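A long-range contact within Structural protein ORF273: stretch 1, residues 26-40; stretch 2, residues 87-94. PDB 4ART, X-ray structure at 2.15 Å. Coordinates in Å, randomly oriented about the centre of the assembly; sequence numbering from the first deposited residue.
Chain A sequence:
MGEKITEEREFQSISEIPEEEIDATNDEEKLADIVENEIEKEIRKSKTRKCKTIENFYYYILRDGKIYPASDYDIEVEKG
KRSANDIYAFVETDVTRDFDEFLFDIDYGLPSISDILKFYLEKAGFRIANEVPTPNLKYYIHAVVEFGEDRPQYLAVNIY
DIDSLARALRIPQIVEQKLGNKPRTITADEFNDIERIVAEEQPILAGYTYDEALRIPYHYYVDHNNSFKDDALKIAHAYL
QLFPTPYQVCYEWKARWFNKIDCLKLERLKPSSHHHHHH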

# COMPACT_ATOMS: atom_id res chain seq x y z
N ASN A 26 18.17 20.53 14.88
CA ASN A 26 18.68 19.85 16.08
C ASN A 26 17.69 18.83 16.60
O ASN A 26 18.08 17.70 16.88
N ASP A 27 16.40 19.21 16.68
CA ASP A 27 15.31 18.30 17.10
C ASP A 27 15.17 17.13 16.15
O ASP A 27 14.95 16.00 16.60
N GLU A 28 15.30 17.38 14.83
CA GLU A 28 15.17 16.32 13.83
C GLU A 28 16.31 15.34 13.91
O GLU A 28 16.07 14.15 13.79
N GLU A 29 17.54 15.81 14.19
CA GLU A 29 18.68 14.91 14.35
C GLU A 29 18.44 14.00 15.57
O GLU A 29 18.68 12.80 15.48
N LYS A 30 17.95 14.59 16.68
CA LYS A 30 17.59 13.88 17.92
C LYS A 30 16.53 12.81 17.66
O LYS A 30 16.66 11.69 18.13
N LEU A 31 15.51 13.16 16.88
CA LEU A 31 14.42 12.25 16.54
C LEU A 31 14.90 11.04 15.74
O LEU A 31 14.45 9.93 15.99
N ALA A 32 15.80 11.27 14.76
CA ALA A 32 16.36 10.20 13.92
C ALA A 32 17.20 9.22 14.75
O ALA A 32 17.07 8.02 14.55
N ASP A 33 18.00 9.72 15.73
CA ASP A 33 18.75 8.84 16.63
C ASP A 33 17.82 8.03 17.55
O ASP A 33 18.10 6.86 17.82
N ILE A 34 16.68 8.64 17.99
CA ILE A 34 15.67 7.95 18.81
C ILE A 34 15.10 6.76 17.99
O ILE A 34 15.05 5.65 18.51
N VAL A 35 14.75 7.00 16.71
CA VAL A 35 14.20 5.95 15.82
C VAL A 35 15.27 4.88 15.58
O VAL A 35 15.02 3.72 15.84
N GLU A 36 16.49 5.29 15.18
CA GLU A 36 17.61 4.37 14.96
C GLU A 36 17.89 3.47 16.16
O GLU A 36 18.08 2.27 15.96
N ASN A 37 17.93 4.04 17.38
CA ASN A 37 18.22 3.32 18.61
C ASN A 37 17.20 2.25 18.88
O ASN A 37 17.55 1.17 19.35
N GLU A 38 15.93 2.56 18.56
CA GLU A 38 14.83 1.64 18.73
C GLU A 38 14.88 0.51 17.69
O GLU A 38 14.80 -0.64 18.08
N ILE A 39 15.04 0.82 16.37
CA ILE A 39 15.13 -0.23 15.32
C ILE A 39 16.30 -1.18 15.68
O ILE A 39 16.13 -2.40 15.63
N GLU A 40 17.46 -0.62 16.05
CA GLU A 40 18.65 -1.36 16.45
C GLU A 40 18.33 -2.33 17.60
O GLU A 40 18.57 -3.53 17.45
N ILE A 87 2.07 12.83 22.71
CA ILE A 87 2.60 12.37 21.42
C ILE A 87 3.13 13.57 20.63
O ILE A 87 2.39 14.51 20.34
N TYR A 88 4.42 13.51 20.26
CA TYR A 88 5.13 14.55 19.53
C TYR A 88 5.40 14.15 18.06
O TYR A 88 5.37 15.00 17.17
N ALA A 89 5.69 12.86 17.83
CA ALA A 89 5.98 12.32 16.50
C ALA A 89 5.38 10.94 16.35
O ALA A 89 5.35 10.16 17.30
N PHE A 90 4.89 10.65 15.13
CA PHE A 90 4.33 9.35 14.75
C PHE A 90 5.34 8.71 13.80
O PHE A 90 5.82 9.36 12.89
N VAL A 91 5.70 7.45 14.06
CA VAL A 91 6.70 6.73 13.27
C VAL A 91 6.04 5.56 12.55
O VAL A 91 5.38 4.75 13.17
N GLU A 92 6.24 5.48 11.23
CA GLU A 92 5.79 4.37 10.39
C GLU A 92 7.05 3.69 9.85
O GLU A 92 7.85 4.32 9.13
N THR A 93 7.24 2.42 10.18
CA THR A 93 8.37 1.63 9.72
C THR A 93 7.96 0.66 8.62
O THR A 93 7.04 -0.14 8.81
N ASP A 94 8.63 0.76 7.46
CA ASP A 94 8.43 -0.16 6.33
C ASP A 94 9.70 -0.98 6.28
O ASP A 94 10.81 -0.46 6.55

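Helix 26-40 lies across strand 87-94 at 44°, their axes 11.1 Å apart at closest approach, and every close contact between them is made by side chains. One stripe of the helix, Asp 27, Leu 31, Val 35 and Ile 39, recurs every four residues and points toward the strand. The strand answers with Ala 89, Val 91 and Thr 93, its alternate residues, and with Tyr 88, which also points toward the helix. Two residues of strand therefore keep pace with about one turn of helix, and the pairs Leu 31–Ala 89, Val 35–Val 91 and Ile 39–Thr 93 follow in register.

The packing suits bulk to space. Ala 89 offers only a methyl group, and Leu 31 (m, t) points its CD2 into the space beside it, 4.2 Å from Ala 89 CB. The same methyl also meets the neighbouring aromatic ring, with Leu 31 CD2 4.3 Å from Tyr 88 CD2, so that leucine sits where the small alanine and the large tyrosine adjoin. At the middle of the contact the backbones come nearest, with the CA atoms of Val 35 and Val 91 8.0 Å apart. Here two compact valines, both t, meet tip to tip, Val 35 CG2 to Val 91 CG2 at 3.9 Å. Further along, Ile 39 adopts m, m and extends its CD1 to 4.0 Å from Thr 93 OG1; the threonine, also m, has its hydroxyl hydrogen-bonded elsewhere in the structure, and the contact with isoleucine is simply one of packing.

The polar end belongs to Tyr 88, whose t rotamer carries the ring along the helix toward Asp 27 (m). Asp 27 OD2 lies at the ring edge, near its plane, 3.3 Å from Tyr 88 OH. Together the two stretches bury 281 Å², with Tyr 88 and Leu 31 the most covered residues.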

# COMPACT_ATOMS: atom_id res chain seq x y z
CB ASN A 26 19.04 20.86 17.19
CG ASN A 26 20.07 21.84 16.76
OD1 ASN A 26 19.79 23.04 16.65
ND2 ASN A 26 21.25 21.36 16.37
CB ASP A 27 13.97 19.04 17.16
CG ASP A 27 13.70 19.87 18.42
OD1 ASP A 27 14.58 19.90 19.32
OD2 ASP A 27 12.60 20.47 18.50
CB GLU A 28 15.00 16.89 12.42
CG GLU A 28 13.70 17.67 12.28
CD GLU A 28 13.61 18.49 11.01
OE1 GLU A 28 14.43 19.41 10.81
OE2 GLU A 28 12.71 18.19 10.20
CB GLU A 29 19.99 15.70 14.50
CG GLU A 29 21.26 14.90 14.21
CD GLU A 29 21.47 14.41 12.79
OE1 GLU A 29 21.33 15.22 11.85
OE2 GLU A 29 21.85 13.22 12.63
CB LYS A 30 17.12 14.86 19.00
CG LYS A 30 18.28 15.65 19.60
CD LYS A 30 17.78 16.86 20.41
CE LYS A 30 18.89 17.79 20.85
NZ LYS A 30 18.41 18.84 21.79
CB LEU A 31 13.29 12.99 15.78
CG LEU A 31 12.38 13.89 16.63
CD1 LEU A 31 11.58 14.83 15.73
CD2 LEU A 31 11.44 13.06 17.55
CB ALA A 32 17.18 10.80 12.80
CB ASP A 33 19.81 9.62 17.41
CG ASP A 33 20.91 10.20 16.53
OD1 ASP A 33 21.09 9.70 15.38
OD2 ASP A 33 21.58 11.16 16.97
CB ILE A 34 14.56 8.92 19.34
CG1 ILE A 34 15.13 9.87 20.45
CG2 ILE A 34 13.32 8.15 19.87
CD1 ILE A 34 14.32 11.20 20.63
CB VAL A 35 13.60 6.52 14.50
CG1 VAL A 35 13.30 5.40 13.49
CG2 VAL A 35 12.34 7.33 14.77
CB GLU A 36 18.86 5.15 14.58
CG GLU A 36 20.11 4.30 14.41
CD GLU A 36 21.18 4.51 15.47
OE1 GLU A 36 21.48 5.68 15.80
OE2 GLU A 36 21.75 3.50 15.93
CB ASN A 37 18.34 4.24 19.80
CG ASN A 37 19.71 4.85 19.97
OD1 ASN A 37 20.74 4.16 19.86
ND2 ASN A 37 19.77 6.13 20.29
CB GLU A 38 13.50 2.41 18.74
CG GLU A 38 12.27 1.59 19.13
CD GLU A 38 12.30 0.78 20.42
OE1 GLU A 38 13.00 1.17 21.38
OE2 GLU A 38 11.57 -0.23 20.48
CB ILE A 39 15.30 0.32 13.87
CG1 ILE A 39 14.38 1.53 13.52
CG2 ILE A 39 15.21 -0.80 12.82
CD1 ILE A 39 12.87 1.32 13.56
CB GLU A 40 19.76 -0.37 16.85
CG GLU A 40 21.13 -0.98 16.99
CD GLU A 40 22.08 0.04 17.57
OE1 GLU A 40 22.05 0.25 18.81
OE2 GLU A 40 22.83 0.67 16.78
CB ILE A 87 1.56 11.54 20.62
CG1 ILE A 87 1.16 10.28 21.41
CG2 ILE A 87 2.11 11.17 19.21
CD1 ILE A 87 -0.11 9.64 20.99
CB TYR A 88 6.45 14.83 20.26
CG TYR A 88 7.28 15.96 19.69
CD1 TYR A 88 6.74 17.22 19.50
CD2 TYR A 88 8.64 15.78 19.42
CE1 TYR A 88 7.52 18.29 19.04
CE2 TYR A 88 9.43 16.84 18.96
CZ TYR A 88 8.87 18.09 18.78
OH TYR A 88 9.63 19.14 18.33
CB ALA A 89 7.49 12.27 16.26
CB PHE A 90 2.97 9.53 14.07
CG PHE A 90 2.35 8.26 13.54
CD1 PHE A 90 1.85 7.30 14.41
CD2 PHE A 90 2.26 8.03 12.18
CE1 PHE A 90 1.27 6.12 13.92
CE2 PHE A 90 1.69 6.86 11.69
CZ PHE A 90 1.17 5.92 12.55
CB VAL A 91 7.89 6.23 14.14
CG1 VAL A 91 9.00 5.63 13.28
CG2 VAL A 91 8.44 7.32 15.04
CB GLU A 92 4.88 4.86 9.26
CG GLU A 92 4.50 3.80 8.25
CD GLU A 92 3.36 4.13 7.30
OE1 GLU A 92 2.91 5.30 7.28
OE2 GLU A 92 2.93 3.22 6.56
CB THR A 93 9.06 0.95 10.89
OG1 THR A 93 9.30 1.93 11.90
CG2 THR A 93 10.36 0.27 10.50
CB ASP A 94 8.28 0.61 5.00
CG ASP A 94 6.89 1.07 4.61
OD1 ASP A 94 5.91 0.45 5.09
OD2 ASP A 94 6.78 1.99 3.76